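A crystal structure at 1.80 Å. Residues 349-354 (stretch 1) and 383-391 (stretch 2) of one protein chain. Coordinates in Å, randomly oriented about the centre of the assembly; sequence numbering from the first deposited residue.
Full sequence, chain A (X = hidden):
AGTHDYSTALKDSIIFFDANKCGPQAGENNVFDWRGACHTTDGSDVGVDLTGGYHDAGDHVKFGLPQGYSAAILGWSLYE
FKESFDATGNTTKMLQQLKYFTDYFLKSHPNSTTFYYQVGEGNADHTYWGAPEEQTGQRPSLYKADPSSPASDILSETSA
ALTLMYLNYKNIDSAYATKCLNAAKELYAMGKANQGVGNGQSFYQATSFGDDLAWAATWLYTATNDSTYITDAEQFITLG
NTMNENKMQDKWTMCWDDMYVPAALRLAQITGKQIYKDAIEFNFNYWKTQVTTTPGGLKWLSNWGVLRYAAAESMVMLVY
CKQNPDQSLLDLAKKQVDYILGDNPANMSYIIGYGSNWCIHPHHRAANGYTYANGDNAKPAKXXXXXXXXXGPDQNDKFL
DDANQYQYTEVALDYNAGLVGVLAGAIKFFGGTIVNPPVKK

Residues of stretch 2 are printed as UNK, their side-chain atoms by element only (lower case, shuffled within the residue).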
# COMPACT_ATOMS: atom_id res chain seq x y z
N SER A 349 -0.83 -4.13 -21.20
CA SER A 349 -0.85 -3.22 -20.06
C SER A 349 -0.96 -4.12 -18.84
O SER A 349 -1.76 -5.05 -18.83
CB SER A 349 -2.07 -2.31 -20.12
OG SER A 349 -2.36 -1.81 -18.83
N TYR A 350 -0.16 -3.84 -17.82
CA TYR A 350 -0.22 -4.64 -16.60
C TYR A 350 -1.21 -4.08 -15.60
O TYR A 350 -1.33 -4.57 -14.47
CB TYR A 350 1.18 -4.79 -16.00
CG TYR A 350 1.99 -5.81 -16.77
CD1 TYR A 350 1.62 -7.16 -16.75
CD2 TYR A 350 3.07 -5.44 -17.56
CE1 TYR A 350 2.31 -8.11 -17.50
CE2 TYR A 350 3.77 -6.38 -18.32
CZ TYR A 350 3.38 -7.71 -18.28
OH TYR A 350 4.06 -8.66 -19.02
N ILE A 351 -1.94 -3.05 -16.02
CA ILE A 351 -2.98 -2.45 -15.21
C ILE A 351 -4.29 -2.88 -15.87
O ILE A 351 -4.56 -2.52 -17.02
CB ILE A 351 -2.92 -0.91 -15.20
CG1 ILE A 351 -1.63 -0.43 -14.52
CG2 ILE A 351 -4.12 -0.34 -14.46
CD1 ILE A 351 -1.47 1.08 -14.54
N ILE A 352 -5.08 -3.68 -15.17
CA ILE A 352 -6.34 -4.16 -15.74
C ILE A 352 -7.28 -3.00 -16.08
O ILE A 352 -7.42 -2.05 -15.32
CB ILE A 352 -7.04 -5.13 -14.76
CG1 ILE A 352 -6.19 -6.39 -14.59
CG2 ILE A 352 -8.43 -5.49 -15.28
CD1 ILE A 352 -6.73 -7.36 -13.56
N GLY A 353 -7.92 -3.09 -17.25
CA GLY A 353 -8.85 -2.05 -17.66
C GLY A 353 -8.22 -0.82 -18.28
O GLY A 353 -8.92 0.13 -18.65
N TYR A 354 -6.90 -0.83 -18.40
CA TYR A 354 -6.17 0.29 -19.00
C TYR A 354 -5.34 -0.21 -20.17
O TYR A 354 -4.84 -1.33 -20.15
CB TYR A 354 -5.26 0.95 -17.96
CG TYR A 354 -4.33 2.01 -18.52
CD1 TYR A 354 -3.18 1.66 -19.23
CD2 TYR A 354 -4.62 3.37 -18.36
CE1 TYR A 354 -2.34 2.64 -19.76
CE2 TYR A 354 -3.78 4.35 -18.89
CZ TYR A 354 -2.65 3.97 -19.59
OH TYR A 354 -1.82 4.94 -20.12
N UNK A 383 -16.32 -9.72 -14.08
CA UNK A 383 -16.29 -8.26 -13.94
C UNK A 383 -14.91 -7.66 -14.20
O UNK A 383 -13.89 -8.31 -13.96
n UNK A 383 -19.78 -9.60 -11.33
c UNK A 383 -20.26 -8.80 -12.27
n UNK A 383 -19.26 -8.12 -12.78
c UNK A 383 -18.08 -8.48 -12.16
c UNK A 383 -18.41 -9.42 -11.24
c UNK A 383 -16.76 -7.89 -12.53
N UNK A 384 -14.88 -6.43 -14.70
CA UNK A 384 -13.63 -5.75 -15.00
C UNK A 384 -13.06 -5.09 -13.74
O UNK A 384 -13.67 -4.18 -13.17
c UNK A 384 -11.62 -4.90 -17.22
c UNK A 384 -13.84 -4.69 -16.08
c UNK A 384 -12.59 -3.93 -16.55
c UNK A 384 -12.99 -2.83 -17.52
N UNK A 385 -11.89 -5.55 -13.31
CA UNK A 385 -11.23 -5.03 -12.11
C UNK A 385 -10.34 -3.84 -12.48
O UNK A 385 -9.12 -3.90 -12.41
c UNK A 385 -10.77 -5.55 -9.06
c UNK A 385 -10.40 -6.14 -11.46
c UNK A 385 -9.72 -5.89 -10.11
c UNK A 385 -8.95 -7.13 -9.69
N UNK A 386 -10.99 -2.75 -12.87
CA UNK A 386 -10.30 -1.53 -13.29
C UNK A 386 -9.22 -1.02 -12.33
O UNK A 386 -9.47 -0.87 -11.14
o UNK A 386 -12.30 -0.84 -14.46
c UNK A 386 -11.32 -0.40 -13.52
c UNK A 386 -10.63 0.86 -14.04
N UNK A 387 -8.03 -0.77 -12.88
CA UNK A 387 -6.93 -0.22 -12.09
C UNK A 387 -6.02 -1.17 -11.33
O UNK A 387 -5.02 -0.73 -10.77
N UNK A 388 -6.33 -2.46 -11.32
CA UNK A 388 -5.49 -3.41 -10.59
C UNK A 388 -4.15 -3.70 -11.25
O UNK A 388 -4.09 -3.97 -12.45
c UNK A 388 -6.25 -4.72 -10.38
N UNK A 389 -3.09 -3.62 -10.47
CA UNK A 389 -1.75 -3.94 -10.96
C UNK A 389 -1.56 -5.43 -10.67
O UNK A 389 -1.67 -5.86 -9.52
c UNK A 389 1.07 -2.92 -11.98
c UNK A 389 1.69 -2.71 -9.58
c UNK A 389 -0.69 -3.13 -10.20
c UNK A 389 0.77 -3.41 -10.56
N UNK A 390 -1.30 -6.22 -11.70
CA UNK A 390 -1.11 -7.65 -11.49
C UNK A 390 0.32 -7.98 -11.08
O UNK A 390 1.21 -7.13 -11.14
c UNK A 390 -2.95 -8.27 -13.08
c UNK A 390 -0.61 -8.04 -13.92
c UNK A 390 -1.47 -8.47 -12.75
N UNK A 391 0.54 -9.22 -10.65
CA UNK A 391 1.87 -9.63 -10.23
C UNK A 391 2.95 -9.26 -11.23
O UNK A 391 3.93 -8.61 -10.87

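Position 383 carries six side-chain atoms, one carbon leading to a five-membered ring of three carbons and two nitrogens. The nearest pair, its CB and Ile-352 CG2, is 9.1 Å apart, so it adds nothing to the contact. An imidazole is the match, and the residue is His-383.

Position 384 has four carbons, forked at the second, the pattern of leucine rather than of isoleucine, which branches at the first. One terminal carbon lies 3.8 Å from Ile-352 CG2 and 4.0 Å from Gly-353 CA. The residue is Leu-384, and that atom is CD1; the chain's end comes nearer although its CA-to-CB bond points sideways.

Position 385 has four carbons, forked at the second. Its CB is 4.3 Å from Ile-352 CG2, but the closer approach is by its backbone, with O 3.4 Å from Ile-352 CG2. It is Leu-385.

At position 386 one carbon carries an oxygen and a second carbon. The CA-to-CB bond points away from stretch 1, while CA meets Ile-352 O at 3.6 Å in a CA-H...O contact. A beta-branched hydroxyl side chain of three atoms is threonine, and valine is excluded if the element labels are trusted: the residue is Thr-386.

Position 387 has no side-chain atoms. Its N donates to Ile-352 O at 2.8 Å, and its CA packs 3.7 Å from Ile-351 CG2. The backbone agrees with the missing side chain: at phi/psi 86/-6 a CB would be jammed against the preceding carbonyl oxygen. It is Gly-387.

Position 388 shows a single carbon. This CB touches Ile-352 CD1 at 4.2 Å, and the backbone O accepts from Ile-352 N at 2.9 Å, with an N-H...O angle of 163°. It is Ala-388.

Position 389 again has four carbons forked at the second. The CA-to-CB bond points away, yet the end returns, placing one terminal carbon 4.4 Å from Tyr-350 CB and 4.5 Å from Ile-351 CG1. It is Leu-389, and that atom is CD1.

Position 390 has one carbon carrying two more, three in all and without oxygen. One of these lies 3.7 Å from Tyr-350 CD1, at the ring's edge and near its plane; the other lies 3.9 Å from Ile-352 CD1. It is Val-390, and the atoms are CG2 and CG1.

Position 391 has no side-chain atoms, is essentially outside the contact, and is Gly-391.

The contact works through backbone pairing around a single beta bridge, Ile-351 with Leu-389, whose CA atoms are 4.7 Å apart. Val-390 N to Tyr-350 O, at 3.2 Å and 166°, joins the two bonds already given at Ile-352 N and O. Ile-351 CA adds a CA-H...O contact to Ala-388 O at 3.3 Å. Each stretch also makes a type II turn, Ile-351 to Tyr-354 and Leu-385 to Ala-388, with a glycine at the third position of each. Ile-352, pointing toward stretch 2, has the largest covered area, and its apolar side chain meets those of Leu-384, Leu-385, Ala-388 and Val-390. Together the stretches bury 483 Å².

Stretch 2, residues 383-391: HLLTGALVG
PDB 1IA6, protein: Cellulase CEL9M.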